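Local atomic coordinates of Non-ribosomal peptide synthetase (Methanobrevibacter ruminantium, PDB entry 6VTJ), a protein that probably carries a thioester-bound peptide on the phosphopantetheine arm of its carrier domain and releases it reductively, using NAD(P)H, in its reductase domain. Residues A[101-106]-A[280-285]; A[397-402]-A[479-484]; A[69-74]-A[78-83]. All blocks are in the same frame, centred on the assembly; numbering follows the deposited sequence.

Contact 1. Residues A[101-106]-A[280-285]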
loop_
_atom_site.group_PDB
_atom_site.type_symbol
_atom_site.label_atom_id
_atom_site.label_comp_id
_atom_site.label_asym_id
_atom_site.label_seq_id
_atom_site.Cartn_x
_atom_site.Cartn_y
_atom_site.Cartn_z
ATOM N N TYR A 101 -5.240 -1.875 -24.774
ATOM C CA TYR A 101 -5.801 -3.082 -24.189
ATOM C C TYR A 101 -7.290 -3.093 -24.462
ATOM O O TYR A 101 -7.940 -2.042 -24.449
ATOM C CB TYR A 101 -5.531 -3.144 -22.675
ATOM C CG TYR A 101 -5.622 -4.537 -22.073
ATOM C CD1 TYR A 101 -4.510 -5.370 -22.024
ATOM C CD2 TYR A 101 -6.806 -5.003 -21.537
ATOM C CE1 TYR A 101 -4.583 -6.634 -21.464
ATOM C CE2 TYR A 101 -6.895 -6.274 -20.979
ATOM C CZ TYR A 101 -5.781 -7.083 -20.948
ATOM O OH TYR A 101 -5.862 -8.339 -20.399
ATOM N N ASN A 102 -7.811 -4.281 -24.722
ATOM C CA ASN A 102 -9.238 -4.505 -24.888
ATOM C C ASN A 102 -9.779 -5.061 -23.571
ATOM O O ASN A 102 -9.530 -6.220 -23.232
ATOM C CB ASN A 102 -9.486 -5.462 -26.054
ATOM C CG ASN A 102 -10.934 -5.476 -26.494
ATOM O OD1 ASN A 102 -11.847 -5.368 -25.666
ATOM N ND2 ASN A 102 -11.159 -5.626 -27.799
ATOM N N TYR A 103 -10.517 -4.243 -22.830
ATOM C CA TYR A 103 -11.042 -4.649 -21.530
ATOM C C TYR A 103 -12.394 -5.357 -21.613
ATOM O O TYR A 103 -13.048 -5.524 -20.584
ATOM C CB TYR A 103 -11.151 -3.432 -20.604
ATOM C CG TYR A 103 -9.803 -2.860 -20.202
ATOM C CD1 TYR A 103 -9.119 -3.352 -19.093
ATOM C CD2 TYR A 103 -9.213 -1.837 -20.931
ATOM C CE1 TYR A 103 -7.886 -2.835 -18.717
ATOM C CE2 TYR A 103 -7.962 -1.316 -20.566
ATOM C CZ TYR A 103 -7.310 -1.823 -19.456
ATOM O OH TYR A 103 -6.081 -1.320 -19.089
ATOM N N GLY A 104 -12.826 -5.787 -22.800
ATOM C CA GLY A 104 -14.158 -6.359 -22.924
ATOM C C GLY A 104 -14.346 -7.626 -22.112
ATOM O O GLY A 104 -15.308 -7.752 -21.346
ATOM N N GLU A 105 -13.425 -8.586 -22.264
ATOM C CA GLU A 105 -13.586 -9.884 -21.611
ATOM C C GLU A 105 -13.481 -9.776 -20.089
ATOM O O GLU A 105 -14.242 -10.424 -19.346
ATOM C CB GLU A 105 -12.539 -10.858 -22.145
ATOM C CG GLU A 105 -12.833 -11.383 -23.536
ATOM C CD GLU A 105 -12.006 -12.610 -23.869
ATOM O OE1 GLU A 105 -10.963 -12.466 -24.550
ATOM O OE2 GLU A 105 -12.398 -13.721 -23.441
ATOM N N ILE A 106 -12.524 -8.986 -19.609
ATOM C CA ILE A 106 -12.420 -8.728 -18.177
ATOM C C ILE A 106 -13.724 -8.137 -17.647
ATOM O O ILE A 106 -14.240 -8.575 -16.618
ATOM C CB ILE A 106 -11.218 -7.811 -17.893
ATOM C CG1 ILE A 106 -9.929 -8.618 -17.932
ATOM C CG2 ILE A 106 -11.388 -7.100 -16.573
ATOM C CD1 ILE A 106 -8.699 -7.804 -17.681
ATOM N N ARG A 280 -17.130 -4.378 -9.173
ATOM C CA ARG A 280 -17.246 -4.736 -10.580
ATOM C C ARG A 280 -16.516 -3.748 -11.489
ATOM O O ARG A 280 -16.738 -3.747 -12.703
ATOM C CB ARG A 280 -18.724 -4.855 -10.961
ATOM C CG ARG A 280 -19.384 -6.090 -10.310
ATOM C CD ARG A 280 -20.876 -6.208 -10.668
ATOM N NE ARG A 280 -21.639 -5.114 -10.082
ATOM C CZ ARG A 280 -22.128 -5.134 -8.842
ATOM N NH1 ARG A 280 -21.949 -6.204 -8.068
ATOM N NH2 ARG A 280 -22.796 -4.086 -8.377
ATOM N N THR A 281 -15.626 -2.933 -10.929
ATOM C CA THR A 281 -14.921 -1.896 -11.664
ATOM C C THR A 281 -13.430 -2.210 -11.736
ATOM O O THR A 281 -12.797 -2.498 -10.713
ATOM C CB THR A 281 -15.128 -0.531 -10.994
ATOM O OG1 THR A 281 -16.528 -0.296 -10.769
ATOM C CG2 THR A 281 -14.561 0.572 -11.865
ATOM N N LEU A 282 -12.858 -2.130 -12.939
ATOM C CA LEU A 282 -11.406 -2.119 -13.052
ATOM C C LEU A 282 -10.953 -0.814 -13.686
ATOM O O LEU A 282 -10.491 0.084 -12.982
ATOM C CB LEU A 282 -10.885 -3.316 -13.854
ATOM C CG LEU A 282 -9.380 -3.390 -14.155
ATOM C CD1 LEU A 282 -8.549 -3.386 -12.922
ATOM C CD2 LEU A 282 -9.095 -4.640 -14.932
ATOM N N TYR A 283 -11.098 -0.684 -15.003
ATOM C CA TYR A 283 -10.542 0.437 -15.744
ATOM C C TYR A 283 -11.634 1.375 -16.235
ATOM O O TYR A 283 -12.574 0.942 -16.907
ATOM C CB TYR A 283 -9.736 -0.060 -16.938
ATOM C CG TYR A 283 -9.047 1.061 -17.667
ATOM C CD1 TYR A 283 -8.123 1.848 -17.013
ATOM C CD2 TYR A 283 -9.333 1.343 -19.003
ATOM C CE1 TYR A 283 -7.468 2.876 -17.657
ATOM C CE2 TYR A 283 -8.674 2.385 -19.675
ATOM C CZ TYR A 283 -7.740 3.145 -18.988
ATOM O OH TYR A 283 -7.065 4.192 -19.593
ATOM N N TYR A 284 -11.474 2.667 -15.944
ATOM C CA TYR A 284 -12.348 3.700 -16.494
ATOM C C TYR A 284 -11.565 4.993 -16.768
ATOM O O TYR A 284 -12.105 6.093 -16.607
ATOM C CB TYR A 284 -13.539 3.956 -15.550
ATOM C CG TYR A 284 -13.129 4.322 -14.138
ATOM C CD1 TYR A 284 -12.686 3.349 -13.241
ATOM C CD2 TYR A 284 -13.163 5.647 -13.705
ATOM C CE1 TYR A 284 -12.292 3.689 -11.949
ATOM C CE2 TYR A 284 -12.789 5.987 -12.430
ATOM C CZ TYR A 284 -12.351 5.011 -11.553
ATOM O OH TYR A 284 -11.958 5.365 -10.279
ATOM N N GLU A 285 -10.291 4.871 -17.151
ATOM C CA GLU A 285 -9.395 6.015 -17.376
ATOM C C GLU A 285 -9.291 6.921 -16.149
ATOM O O GLU A 285 -9.334 8.153 -16.246
ATOM C CB GLU A 285 -9.811 6.808 -18.617
ATOM C CG GLU A 285 -9.125 6.272 -19.853
ATOM C CD GLU A 285 -9.577 6.917 -21.143
ATOM O OE1 GLU A 285 -9.380 8.144 -21.294
ATOM O OE2 GLU A 285 -10.128 6.181 -22.003
#
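Tyr-103 and Tyr-283 meet in an offset stack, with ring centroids 4.7 Å apart and planes inclined by 23°. The overlap is displaced toward the base of Tyr-283, whose CB sits over the face of Tyr-103, 3.9 Å from the ring centroid, in a CH-pi contact. The closest approach, Tyr-103 CE2 to Tyr-283 CD2, is 3.4 Å. Beside the stack, Leu-282 turns its CD2 methyl to CG2 of Ile-106 at 3.7 Å, while the same methyl brushes Tyr-103 obliquely.

Both faces of the Tyr-103 ring are occupied, since CD2 of Tyr-101 lies over its centre on the side away from Tyr-283. The ring of Tyr-283 is likewise sandwiched, with the backbone N of Glu-285 over its other face. Its CG points anti to the backbone N (chi1 -175°), which carries the ring out to its partner. With an alanine at position 103, the Tyr-283 face would probably lose its stacking mate and the carbonyl of Ile-98 the phenol that hydrogen-bonds to it. That hydroxyl also bonds Arg-301. One step further out, Asn-102 OD1 accepts from Gly-104 N in an Asx turn, just where helix 104-111 starts.

Phe-297 of helix 291-308 touches both Tyr-103 and Leu-282, and helix 94-99 flanks Tyr-283. The start of helix 104-111 and the loop following strand 252-258 thus pack together against helix 291-308.

Contact 2. Residues A[397-402]-A[479-484]; sequences RDIVDA and RLFDYL
Helix-to-helix packing in the C-terminal part of the reductase brings the short helix 396-403 against helix 474-485, and a single aromatic side chain bridges them. Phe-481 reaches across from helix 474-485 with the outer end of its ring, which rests against Ile-399 and Ala-402, three residues apart on the facing helix. CZ meets the CG2 methyl of Ile-399 at 3.8 Å, and the neighbouring CE2 lies 4.0 Å from CB of Ala-402. Both methyls sit at the ring's edge, near its plane, so this is van der Waals contact with the rim.

The side chains of Ile-399 and Phe-481 run at about a right angle to each other. In Ile-399 the branch that touches is CG2, placed anti to the backbone N, whereas CG1 lies beside that N (chi1 -73°). The small side chain of Ala-402 is consistent with the spacing at this level, where its CA is 8.3 Å from that of Phe-481.

The three touching residues are buried and the contact is wholly apolar. Ile-399 also packs on Phe-339 and Ile-343 of helix 338-349, and Phe-481 touches Tyr-406, whose hydroxyl hydrogen-bonds to Asp-482. At the far end of the shorter helix, Arg-397 forms a salt bridge with Glu-412. The whole is apolar helix-helix packing that joins helix 396-403 to the sequence-distant helix 474-485 of the reductase.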
loop_
_atom_site.group_PDB
_atom_site.type_symbol
_atom_site.label_atom_id
_atom_site.label_comp_id
_atom_site.label_asym_id
_atom_site.label_seq_id
_atom_site.Cartn_x
_atom_site.Cartn_y
_atom_site.Cartn_z
ATOM N N ARG A 397 -11.095 13.769 13.586
ATOM C CA ARG A 397 -11.537 14.216 14.899
ATOM C C ARG A 397 -11.580 13.046 15.868
ATOM O O ARG A 397 -11.211 13.192 17.037
ATOM C CB ARG A 397 -12.910 14.887 14.805
ATOM C CG ARG A 397 -12.955 16.101 13.892
ATOM C CD ARG A 397 -14.345 16.745 13.878
ATOM N NE ARG A 397 -14.336 17.942 13.056
ATOM C CZ ARG A 397 -14.599 17.952 11.753
ATOM N NH1 ARG A 397 -14.923 16.825 11.122
ATOM N NH2 ARG A 397 -14.532 19.091 11.078
ATOM N N ASP A 398 -11.994 11.868 15.396
ATOM C CA ASP A 398 -11.940 10.684 16.244
ATOM C C ASP A 398 -10.510 10.384 16.650
ATOM O O ASP A 398 -10.216 10.116 17.835
ATOM C CB ASP A 398 -12.541 9.486 15.512
ATOM C CG ASP A 398 -14.013 9.642 15.265
ATOM O OD1 ASP A 398 -14.742 9.921 16.238
ATOM O OD2 ASP A 398 -14.446 9.479 14.102
ATOM N N ILE A 399 -9.597 10.443 15.673
ATOM C CA ILE A 399 -8.205 10.136 15.965
ATOM C C ILE A 399 -7.633 11.159 16.928
ATOM O O ILE A 399 -6.970 10.802 17.906
ATOM C CB ILE A 399 -7.377 10.057 14.675
ATOM C CG1 ILE A 399 -7.711 8.774 13.918
ATOM C CG2 ILE A 399 -5.905 10.129 15.014
ATOM C CD1 ILE A 399 -7.905 8.993 12.442
ATOM N N VAL A 400 -7.906 12.444 16.687
ATOM C CA VAL A 400 -7.354 13.485 17.550
ATOM C C VAL A 400 -7.997 13.447 18.936
ATOM O O VAL A 400 -7.330 13.736 19.931
ATOM C CB VAL A 400 -7.481 14.862 16.868
ATOM C CG1 VAL A 400 -7.364 15.989 17.871
ATOM C CG2 VAL A 400 -6.371 15.021 15.833
ATOM N N ASP A 401 -9.275 13.071 19.044
ATOM C CA ASP A 401 -9.865 12.876 20.365
ATOM C C ASP A 401 -9.102 11.817 21.139
ATOM O O ASP A 401 -8.838 11.986 22.337
ATOM C CB ASP A 401 -11.341 12.485 20.261
ATOM C CG ASP A 401 -12.230 13.643 19.810
ATOM O OD1 ASP A 401 -11.731 14.791 19.720
ATOM O OD2 ASP A 401 -13.422 13.393 19.506
ATOM N N ALA A 402 -8.729 10.718 20.465
ATOM C CA ALA A 402 -7.912 9.696 21.129
ATOM C C ALA A 402 -6.514 10.217 21.483
ATOM O O ALA A 402 -5.991 9.932 22.568
ATOM C CB ALA A 402 -7.810 8.457 20.244
ATOM N N ARG A 479 -5.137 1.571 22.402
ATOM C CA ARG A 479 -4.232 0.441 22.225
ATOM C C ARG A 479 -3.209 0.772 21.156
ATOM O O ARG A 479 -1.994 0.632 21.367
ATOM C CB ARG A 479 -5.005 -0.835 21.856
ATOM C CG ARG A 479 -5.902 -1.389 22.969
ATOM C CD ARG A 479 -6.197 -2.867 22.780
ATOM N NE ARG A 479 -7.147 -3.122 21.698
ATOM C CZ ARG A 479 -8.440 -2.807 21.741
ATOM N NH1 ARG A 479 -8.956 -2.228 22.819
ATOM N NH2 ARG A 479 -9.227 -3.079 20.708
ATOM N N LEU A 480 -3.689 1.322 20.036
ATOM C CA LEU A 480 -2.803 1.600 18.912
ATOM C C LEU A 480 -1.759 2.626 19.320
ATOM O O LEU A 480 -0.543 2.412 19.159
ATOM C CB LEU A 480 -3.631 2.094 17.722
ATOM C CG LEU A 480 -2.949 2.398 16.388
ATOM C CD1 LEU A 480 -3.935 2.217 15.267
ATOM C CD2 LEU A 480 -2.385 3.826 16.383
ATOM N N PHE A 481 -2.215 3.709 19.943
ATOM C CA PHE A 481 -1.272 4.757 20.269
ATOM C C PHE A 481 -0.377 4.329 21.422
ATOM O O PHE A 481 0.813 4.676 21.427
ATOM C CB PHE A 481 -2.020 6.067 20.544
ATOM C CG PHE A 481 -2.613 6.678 19.297
ATOM C CD1 PHE A 481 -1.847 6.824 18.163
ATOM C CD2 PHE A 481 -3.947 7.043 19.249
ATOM C CE1 PHE A 481 -2.382 7.359 17.008
ATOM C CE2 PHE A 481 -4.492 7.581 18.104
ATOM C CZ PHE A 481 -3.709 7.742 16.980
ATOM N N ASP A 482 -0.885 3.489 22.338
ATOM C CA ASP A 482 -0.011 3.049 23.422
ATOM C C ASP A 482 1.186 2.333 22.835
ATOM O O ASP A 482 2.338 2.588 23.221
ATOM C CB ASP A 482 -0.746 2.123 24.385
ATOM C CG ASP A 482 -1.680 2.862 25.328
ATOM O OD1 ASP A 482 -1.752 4.107 25.295
ATOM O OD2 ASP A 482 -2.362 2.170 26.111
ATOM N N TYR A 483 0.930 1.502 21.823
ATOM C CA TYR A 483 2.025 0.746 21.243
ATOM C C TYR A 483 3.054 1.702 20.659
ATOM O O TYR A 483 4.254 1.615 20.965
ATOM C CB TYR A 483 1.489 -0.224 20.192
ATOM C CG TYR A 483 2.570 -1.009 19.528
ATOM C CD1 TYR A 483 3.139 -2.104 20.160
ATOM C CD2 TYR A 483 3.042 -0.655 18.267
ATOM C CE1 TYR A 483 4.147 -2.831 19.555
ATOM C CE2 TYR A 483 4.060 -1.373 17.657
ATOM C CZ TYR A 483 4.603 -2.461 18.314
ATOM O OH TYR A 483 5.604 -3.186 17.713
ATOM N N LEU A 484 2.592 2.676 19.876
ATOM C CA LEU A 484 3.554 3.564 19.243
ATOM C C LEU A 484 4.247 4.422 20.289
ATOM O O LEU A 484 5.415 4.782 20.130
ATOM C CB LEU A 484 2.873 4.430 18.192
ATOM C CG LEU A 484 2.261 3.702 16.999
ATOM C CD1 LEU A 484 1.329 4.661 16.281
ATOM C CD2 LEU A 484 3.317 3.156 16.058
#

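Contact 3. Residues A[69-74]-A[78-83]; sequences FRNKTP and AKLLSG
Asn-71 and Leu-80 meet across the turn between the last two helices of the carrier domain, 65-70 and 74-82, while Pro-74 and Ala-78 are joined by a backbone bond inside the second of these helices. Ala-78 N donates to Pro-74 O at 2.8 Å, an i to i+4 bond in the first turn of helix 74-82. The CB of Ala-78 lies 3.3 Å from the same Pro-74 O.

From the preceding turn, only the packing of Asn-71 with Leu-80 crosses to the helix. Leu-80 lays its CD2 methyl beside the Asn-71 side chain, and the two side chains cross at about a right angle. Leu-80 CG stands anti to the backbone N (chi1 163°), a setting that swings the branched end toward the turn. Asn-71, the first residue to leave helix 65-70, has its CG beside its own N (chi1 -39°) and leans toward the helix that follows.

Thr-73 is the N-cap of that helix, its OG1 bonding Ala-76 N. At the other end Ser-82 folds back, OG donating to Ala-78 O at 2.8 Å while Ser-82 N binds the same oxygen from the opposite face of its plane. Gly-83 then leaves the helix with positive phi. Pro-74 points away from segment 78-83 and touches Ile-20, Cys-21 and Phe-24 of helix 15-28.

Chemically, then, side-chain bonds of Thr-73 and Ser-82 supplement the helix's own hydrogen bonds near its ends, whereas the contact across the turn is modest packing at a partly buried surface.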
loop_
_atom_site.group_PDB
_atom_site.type_symbol
_atom_site.label_atom_id
_atom_site.label_comp_id
_atom_site.label_asym_id
_atom_site.label_seq_id
_atom_site.Cartn_x
_atom_site.Cartn_y
_atom_site.Cartn_z
ATOM N N PHE A 69 10.742 13.243 -7.604
ATOM C CA PHE A 69 10.804 11.928 -8.237
ATOM C C PHE A 69 10.608 12.016 -9.749
ATOM O O PHE A 69 11.201 11.225 -10.492
ATOM C CB PHE A 69 9.765 10.996 -7.612
ATOM C CG PHE A 69 10.110 10.576 -6.223
ATOM C CD1 PHE A 69 10.895 9.454 -6.001
ATOM C CD2 PHE A 69 9.686 11.325 -5.136
ATOM C CE1 PHE A 69 11.234 9.069 -4.717
ATOM C CE2 PHE A 69 10.027 10.955 -3.851
ATOM C CZ PHE A 69 10.801 9.822 -3.644
ATOM N N ARG A 70 9.790 12.961 -10.226
ATOM C CA ARG A 70 9.582 13.076 -11.669
ATOM C C ARG A 70 10.676 13.893 -12.352
ATOM O O ARG A 70 10.958 13.672 -13.535
ATOM C CB ARG A 70 8.208 13.689 -11.970
ATOM N N ASN A 71 11.295 14.835 -11.642
ATOM C CA ASN A 71 12.336 15.705 -12.198
ATOM C C ASN A 71 13.544 15.624 -11.272
ATOM O O ASN A 71 13.619 16.353 -10.281
ATOM C CB ASN A 71 11.848 17.150 -12.334
ATOM C CG ASN A 71 10.401 17.242 -12.795
ATOM O OD1 ASN A 71 9.494 17.519 -12.005
ATOM N ND2 ASN A 71 10.182 16.998 -14.078
ATOM N N LYS A 72 14.500 14.762 -11.601
ATOM C CA LYS A 72 15.512 14.362 -10.631
ATOM C C LYS A 72 16.735 15.272 -10.598
ATOM O O LYS A 72 17.532 15.160 -9.663
ATOM C CB LYS A 72 15.954 12.918 -10.906
ATOM C CG LYS A 72 14.789 11.916 -10.910
ATOM C CD LYS A 72 15.180 10.591 -11.552
ATOM C CE LYS A 72 13.963 9.671 -11.649
ATOM N NZ LYS A 72 14.329 8.300 -12.119
ATOM N N THR A 73 16.909 16.157 -11.579
ATOM C CA THR A 73 18.075 17.034 -11.662
ATOM C C THR A 73 17.684 18.497 -11.459
ATOM O O THR A 73 16.528 18.877 -11.687
ATOM C CB THR A 73 18.768 16.883 -13.022
ATOM O OG1 THR A 73 17.873 17.302 -14.063
ATOM C CG2 THR A 73 19.210 15.432 -13.256
ATOM N N PRO A 74 18.626 19.353 -11.032
ATOM C CA PRO A 74 18.302 20.785 -10.914
ATOM C C PRO A 74 17.862 21.409 -12.230
ATOM O O PRO A 74 17.021 22.315 -12.227
ATOM C CB PRO A 74 19.613 21.402 -10.405
ATOM C CG PRO A 74 20.397 20.268 -9.837
ATOM C CD PRO A 74 20.028 19.081 -10.666
ATOM N N ALA A 78 14.307 23.137 -12.459
ATOM C CA ALA A 78 14.189 24.544 -12.814
ATOM C C ALA A 78 13.233 24.733 -13.984
ATOM O O ALA A 78 12.424 25.670 -13.986
ATOM C CB ALA A 78 15.567 25.117 -13.143
ATOM N N LYS A 79 13.310 23.859 -14.988
ATOM C CA LYS A 79 12.298 23.897 -16.043
ATOM C C LYS A 79 10.897 23.824 -15.446
ATOM O O LYS A 79 9.999 24.573 -15.854
ATOM C CB LYS A 79 12.523 22.761 -17.042
ATOM C CG LYS A 79 13.905 22.757 -17.694
ATOM C CD LYS A 79 13.842 22.365 -19.160
ATOM C CE LYS A 79 12.625 21.486 -19.441
ATOM N NZ LYS A 79 12.800 20.591 -20.626
ATOM N N LEU A 80 10.707 22.956 -14.443
ATOM C CA LEU A 80 9.407 22.844 -13.778
ATOM C C LEU A 80 9.038 24.126 -13.042
ATOM O O LEU A 80 7.935 24.657 -13.212
ATOM C CB LEU A 80 9.403 21.662 -12.801
ATOM C CG LEU A 80 8.273 21.666 -11.756
ATOM C CD1 LEU A 80 6.900 21.442 -12.390
ATOM C CD2 LEU A 80 8.520 20.666 -10.636
ATOM N N LEU A 81 9.939 24.625 -12.192
ATOM C CA LEU A 81 9.605 25.771 -11.354
ATOM C C LEU A 81 9.477 27.061 -12.145
ATOM O O LEU A 81 8.957 28.043 -11.610
ATOM C CB LEU A 81 10.645 25.943 -10.252
ATOM C CG LEU A 81 10.496 25.003 -9.059
ATOM C CD1 LEU A 81 11.634 25.196 -8.070
ATOM C CD2 LEU A 81 9.161 25.258 -8.383
ATOM N N SER A 82 9.929 27.094 -13.397
ATOM C CA SER A 82 9.792 28.305 -14.192
ATOM C C SER A 82 8.726 28.211 -15.279
ATOM O O SER A 82 8.258 29.256 -15.745
ATOM C CB SER A 82 11.144 28.690 -14.821
ATOM O OG SER A 82 11.629 27.710 -15.730
ATOM N N GLY A 83 8.326 27.003 -15.697
ATOM C CA GLY A 83 7.184 26.883 -16.587
ATOM C C GLY A 83 7.356 26.053 -17.845
ATOM O O GLY A 83 6.383 25.856 -18.582
#

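Followed from the N terminus, the chain makes its contacts strictly in series, with none nested and none crossing. Contact 3 closes the first turn of helix 74-82 together with the turn before it, with only three residues between its segments. Contact 1 spans 173 residues, including the first five strands of the large sheet and the helices between them, and ties the chain leading into that Rossmann-like core to a loop beyond strand 252-258. Contact 2 then closes an excursion of 76 residues near the C terminus, 29 of them helical and two in strand. Contacts 1 and 2 lie on opposite sides of the chain's centre, their own centres 39 Å apart.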